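PDB 1XG2: pectinesterase inhibitor from Actinidia chinensis, which inhibits pectin methylesterase by forming a protein-protein complex with it, and may take part in regulating fruit ripening. Local coordinates for residues 13-16 with 17-20; 95-98 with 99-102. One frame throughout, in Å; residues are numbered along the deposited sequence. Where two conformers were deposited one is given.

Contact 1 of 2, residues 13-16 with 17-20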
ATOM      1  N   THR B  13     -19.138  -9.007  -9.778  1.00 15.88           N
ATOM      2  CA  THR B  13     -18.673  -9.004  -8.400  1.00 16.15           C
ATOM      3  C   THR B  13     -18.270 -10.405  -7.975  1.00 16.57           C
ATOM      4  O   THR B  13     -18.649 -11.397  -8.594  1.00 16.04           O
ATOM      5  CB  THR B  13     -19.768  -8.492  -7.394  1.00 16.46           C
ATOM      6  OG1 THR B  13     -20.871  -9.415  -7.339  1.00 16.12           O
ATOM      7  CG2 THR B  13     -20.379  -7.173  -7.833  1.00 16.07           C
ATOM      8  N   ARG B  14     -17.548 -10.485  -6.872  1.00 16.22           N
ATOM      9  CA  ARG B  14     -17.103 -11.770  -6.365  1.00 16.42           C
ATOM     10  C   ARG B  14     -18.207 -12.549  -5.649  1.00 15.82           C
ATOM     11  O   ARG B  14     -18.079 -13.759  -5.451  1.00 15.32           O
ATOM     12  CB  ARG B  14     -15.871 -11.593  -5.474  1.00 17.38           C
ATOM     13  CG  ARG B  14     -16.104 -10.784  -4.257  1.00 19.75           C
ATOM     14  CD  ARG B  14     -14.846 -10.104  -3.733  1.00 22.79           C
ATOM     15  NE  ARG B  14     -14.144 -10.939  -2.761  1.00 25.58           N
ATOM     16  CZ  ARG B  14     -12.865 -11.294  -2.835  1.00 26.85           C
ATOM     17  NH1 ARG B  14     -12.104 -10.968  -3.868  1.00 29.57           N
ATOM     18  NH2 ARG B  14     -12.339 -12.014  -1.871  1.00 27.97           N
ATOM     19  N   ASN B  15     -19.294 -11.876  -5.276  1.00 14.47           N
ATOM     20  CA  ASN B  15     -20.454 -12.550  -4.697  1.00 13.87           C
ATOM     21  C   ASN B  15     -21.736 -12.003  -5.343  1.00 13.67           C
ATOM     22  O   ASN B  15     -22.398 -11.124  -4.785  1.00 12.34           O
ATOM     23  CB  ASN B  15     -20.487 -12.363  -3.171  1.00 13.89           C
ATOM     24  CG  ASN B  15     -21.515 -13.240  -2.499  1.00 14.91           C
ATOM     25  OD1 ASN B  15     -22.433 -13.751  -3.150  1.00 14.52           O
ATOM     26  ND2 ASN B  15     -21.373 -13.421  -1.179  1.00 11.88           N
ATOM     27  N   PRO B  16     -22.066 -12.490  -6.536  1.00 13.28           N
ATOM     28  CA  PRO B  16     -23.283 -12.042  -7.229  1.00 13.19           C
ATOM     29  C   PRO B  16     -24.575 -12.236  -6.438  1.00 12.92           C
ATOM     30  O   PRO B  16     -25.492 -11.445  -6.588  1.00 12.95           O
ATOM     31  CB  PRO B  16     -23.290 -12.902  -8.509  1.00 12.92           C
ATOM     32  CG  PRO B  16     -21.868 -13.239  -8.731  1.00 13.66           C
ATOM     33  CD  PRO B  16     -21.293 -13.452  -7.351  1.00 13.20           C
ATOM     34  N   SER B  17     -24.672 -13.284  -5.632  1.00 13.19           N
ATOM     35  CA  SER B  17     -25.886 -13.509  -4.857  1.00 13.84           C
ATOM     36  C   SER B  17     -26.085 -12.389  -3.845  1.00 14.03           C
ATOM     37  O   SER B  17     -27.189 -11.879  -3.683  1.00 14.31           O
ATOM     38  CB  SER B  17     -25.834 -14.853  -4.138  1.00 13.94           C
ATOM     39  OG  SER B  17     -25.807 -15.892  -5.093  1.00 15.63           O
ATOM     40  N   LEU B  18     -25.004 -12.009  -3.169  1.00 14.33           N
ATOM     41  CA  LEU B  18     -25.060 -10.955  -2.171  1.00 14.76           C
ATOM     42  C   LEU B  18     -25.331  -9.612  -2.828  1.00 14.38           C
ATOM     43  O   LEU B  18     -26.134  -8.830  -2.337  1.00 14.87           O
ATOM     44  CB  LEU B  18     -23.773 -10.891  -1.356  1.00 14.87           C
ATOM     45  CG  LEU B  18     -23.792  -9.797  -0.282  1.00 16.26           C
ATOM     46  CD1 LEU B  18     -24.952  -9.970   0.716  1.00 17.90           C
ATOM     47  CD2 LEU B  18     -22.443  -9.759   0.453  1.00 17.29           C
ATOM     48  N   CYS B  19     -24.664  -9.359  -3.943  1.00 14.34           N
ATOM     49  CA  CYS B  19     -24.904  -8.158  -4.722  1.00 14.33           C
ATOM     50  C   CYS B  19     -26.387  -7.989  -5.056  1.00 14.76           C
ATOM     51  O   CYS B  19     -26.957  -6.926  -4.820  1.00 13.98           O
ATOM     52  CB  CYS B  19     -24.060  -8.190  -6.002  1.00 14.88           C
ATOM     53  SG  CYS B  19     -24.340  -6.805  -7.131  1.00 15.27           S
ATOM     54  N   LEU B  20     -27.010  -9.046  -5.582  1.00 15.06           N
ATOM     55  CA  LEU B  20     -28.434  -9.011  -5.916  1.00 15.77           C
ATOM     56  C   LEU B  20     -29.296  -8.710  -4.697  1.00 15.84           C
ATOM     57  O   LEU B  20     -30.158  -7.861  -4.742  1.00 16.02           O
ATOM     58  CB  LEU B  20     -28.872 -10.334  -6.563  1.00 15.50           C
ATOM     59  CG  LEU B  20     -30.348 -10.388  -6.983  1.00 16.52           C
ATOM     60  CD1 LEU B  20     -30.647  -9.315  -8.026  1.00 16.38           C
ATOM     61  CD2 LEU B  20     -30.718 -11.784  -7.497  1.00 16.61           C
TER
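Asn15 and Leu18 meet with their side chains crossed: the flat amide of Asn15 lies against Leu18 CB, which is 3.5 Å from Asn15 CG. This is the N-cap of helix 16-24. With CG anti to the backbone N (chi1 -170°), the Asn15 amide reaches forward over the first turn, and Leu18 N donates to Asn15 OD1 at 3.1 Å. The donor stands well above the carbonyl plane, 67° out of it, yet the N-H points almost straight at the oxygen. The other end of the amide, ND2, bonds to Asp138 of helix 127-149, so both ends are fixed. Replacing Asn15 with an alanine would probably leave Leu18 N without its capping acceptor and Asp138 without this amide donor. The main-chain bonds begin at once: Cys19 N reaches Asn15 O at 3.0 Å, almost in line with the carbonyl bond, and Leu20 N reaches Pro16 O at 3.0 Å. Thr13 lies beside Cys19, with Thr13 OG1 3.7 Å from Cys19 CB. That hydroxyl bonds to Cys10 O, and Cys19 SG forms the disulfide with Cys10. The chemistry thus implies a helix start held twice, by amide capping and by a disulfide to Cys10, just after helix 4-9.

Contact 2 of 2, residues 95-98 with 99-102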
ATOM      1  N   SER B  95     -18.922  14.092  -7.151  1.00 18.50           N
ATOM      2  CA  SER B  95     -18.108  15.015  -7.940  1.00 18.29           C
ATOM      3  C   SER B  95     -17.737  14.435  -9.312  1.00 18.23           C
ATOM      4  O   SER B  95     -17.236  15.123 -10.192  1.00 18.80           O
ATOM      5  CB  SER B  95     -16.838  15.330  -7.148  1.00 18.24           C
ATOM      6  OG  SER B  95     -17.121  16.352  -6.192  0.50 17.75           O
ATOM      7  N   GLY B  96     -18.010  13.158  -9.536  1.00 17.41           N
ATOM      8  CA  GLY B  96     -17.658  12.517 -10.788  1.00 16.66           C
ATOM      9  C   GLY B  96     -16.201  12.092 -10.875  1.00 16.13           C
ATOM     10  O   GLY B  96     -15.698  11.847 -11.951  1.00 16.85           O
ATOM     11  N   ASP B  97     -15.522  12.001  -9.739  1.00 15.68           N
ATOM     12  CA  ASP B  97     -14.126  11.561  -9.710  1.00 14.73           C
ATOM     13  C   ASP B  97     -14.106  10.046  -9.468  1.00 14.44           C
ATOM     14  O   ASP B  97     -13.900   9.574  -8.349  1.00 13.29           O
ATOM     15  CB  ASP B  97     -13.391  12.325  -8.612  1.00 14.45           C
ATOM     16  CG  ASP B  97     -11.922  12.005  -8.537  1.00 14.66           C
ATOM     17  OD1 ASP B  97     -11.434  11.153  -9.316  1.00 13.23           O
ATOM     18  OD2 ASP B  97     -11.185  12.571  -7.700  1.00 14.69           O
ATOM     19  N   TYR B  98     -14.299   9.297 -10.546  1.00 14.37           N
ATOM     20  CA  TYR B  98     -14.449   7.850 -10.454  1.00 14.42           C
ATOM     21  C   TYR B  98     -13.116   7.161 -10.194  1.00 14.60           C
ATOM     22  O   TYR B  98     -13.095   6.053  -9.654  1.00 14.19           O
ATOM     23  CB  TYR B  98     -15.101   7.289 -11.726  1.00 15.02           C
ATOM     24  CG  TYR B  98     -16.372   8.017 -12.087  1.00 14.27           C
ATOM     25  CD1 TYR B  98     -16.628   8.408 -13.398  1.00 15.74           C
ATOM     26  CD2 TYR B  98     -17.290   8.364 -11.107  1.00 16.69           C
ATOM     27  CE1 TYR B  98     -17.784   9.108 -13.725  1.00 16.54           C
ATOM     28  CE2 TYR B  98     -18.449   9.072 -11.422  1.00 16.63           C
ATOM     29  CZ  TYR B  98     -18.686   9.439 -12.733  1.00 17.94           C
ATOM     30  OH  TYR B  98     -19.848  10.131 -13.028  1.00 20.52           O
ATOM     31  N   ASN B  99     -12.015   7.815 -10.562  1.00 13.96           N
ATOM     32  CA  ASN B  99     -10.687   7.267 -10.269  1.00 14.23           C
ATOM     33  C   ASN B  99     -10.466   7.271  -8.761  1.00 13.30           C
ATOM     34  O   ASN B  99     -10.079   6.254  -8.199  1.00 12.52           O
ATOM     35  CB  ASN B  99      -9.593   8.021 -11.009  1.00 14.71           C
ATOM     36  CG  ASN B  99      -9.595   7.735 -12.496  1.00 17.58           C
ATOM     37  OD1 ASN B  99      -9.838   6.604 -12.913  1.00 22.19           O
ATOM     38  ND2 ASN B  99      -9.312   8.767 -13.314  1.00 19.39           N
ATOM     39  N   SER B 100     -10.792   8.379  -8.091  1.00 12.29           N
ATOM     40  CA  SER B 100     -10.658   8.433  -6.643  1.00 12.05           C
ATOM     41  C   SER B 100     -11.640   7.488  -5.974  1.00 11.79           C
ATOM     42  O   SER B 100     -11.316   6.865  -4.977  1.00 10.96           O
ATOM     43  CB  SER B 100     -10.838   9.853  -6.103  1.00 12.30           C
ATOM     44  OG  SER B 100      -9.796  10.694  -6.567  1.00 13.39           O
ATOM     45  N   LEU B 101     -12.839   7.369  -6.532  1.00 11.48           N
ATOM     46  CA  LEU B 101     -13.830   6.454  -5.976  1.00 11.22           C
ATOM     47  C   LEU B 101     -13.268   5.040  -5.951  1.00 10.88           C
ATOM     48  O   LEU B 101     -13.366   4.364  -4.934  1.00 10.35           O
ATOM     49  CB  LEU B 101     -15.118   6.497  -6.791  1.00 11.89           C
ATOM     50  CG  LEU B 101     -16.135   5.385  -6.545  1.00 11.42           C
ATOM     51  CD1 LEU B 101     -16.677   5.493  -5.140  1.00 11.97           C
ATOM     52  CD2 LEU B 101     -17.256   5.505  -7.557  1.00 13.62           C
ATOM     53  N   ASN B 102     -12.662   4.602  -7.050  1.00 10.33           N
ATOM     54  CA  ASN B 102     -12.102   3.246  -7.092  1.00 10.74           C
ATOM     55  C   ASN B 102     -11.019   3.064  -6.016  1.00 10.91           C
ATOM     56  O   ASN B 102     -11.090   2.152  -5.202  1.00 10.77           O
ATOM     57  CB  ASN B 102     -11.559   2.912  -8.481  1.00 10.28           C
ATOM     58  CG  ASN B 102     -11.137   1.478  -8.596  1.00 11.39           C
ATOM     59  OD1 ASN B 102     -10.185   1.017  -7.932  1.00 15.62           O
ATOM     60  ND2 ASN B 102     -11.824   0.754  -9.444  1.00  8.38           N
TER
HETATM   61  O   HOH W   1     -11.593  10.384 -12.272  1.00 27.58           O
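Ser100 OG gives the shortest polar bond across this turn, donating to Asp97 OD2 at 2.6 Å, and it is also bonded to Arg140 of the pectinesterase chain. Asp97 is the N-cap of helix 98-118: its other carboxylate oxygen, OD1, accepts from Ser100 N at 3.1 Å in a nearly straight bond. One residue therefore engages both carboxylate oxygens, and both donors come from above the carboxylate plane, 60° out of it for the amide and 45° for the hydroxyl. The placement follows from the torsions, since Asp97 CG is anti to its backbone N (chi1 -177°) and swings over the first turn, while Ser100 OG lies beside its own backbone N and faces the carboxylate. The negative carboxylate at the amino end of the helix would be expected to interact favourably with the helix dipole. Farther along, Leu101 N bonds to Asp97 O and Asn102 N to Tyr98 O, each at 3.0 Å, starting the regular helical pattern. Gly96, with positive phi, ends helix 66-95 in a Schellman motif, and its carbonyl oxygen sits 3.6 Å above the centre of the Tyr98 ring. Asn102 turns its amide to the enzyme, where OD1 accepts from Ala192 N of the pectinesterase chain. A water completes the cap: it donates to Asp97 OD1 at 3.1 Å and accepts from Asn99 N.

In the fold
From the N terminus, the chain passes helix 4-9 and turns through contact 1, which closes the short loop into helix 16-24. Helices 34-60 and 66-95 follow before contact 2 makes the tight turn from helix 66-95 into helix 98-118. The two are in series, neither nesting nor crossing, with centres about 22 Å apart and nearest atoms about 12 Å apart. Contact 1 ties the N-terminal helices to helix 127-149 through Asp138 and Ile142. Contact 2 packs onto three helices of the four-helix bundle, Leu101 touching Ala89, Ile42 and Val143. Helix 127-149 is thus met by both, and both reach the pectinesterase chain, contact 1 by packing of Arg14 on Thr187 of that chain.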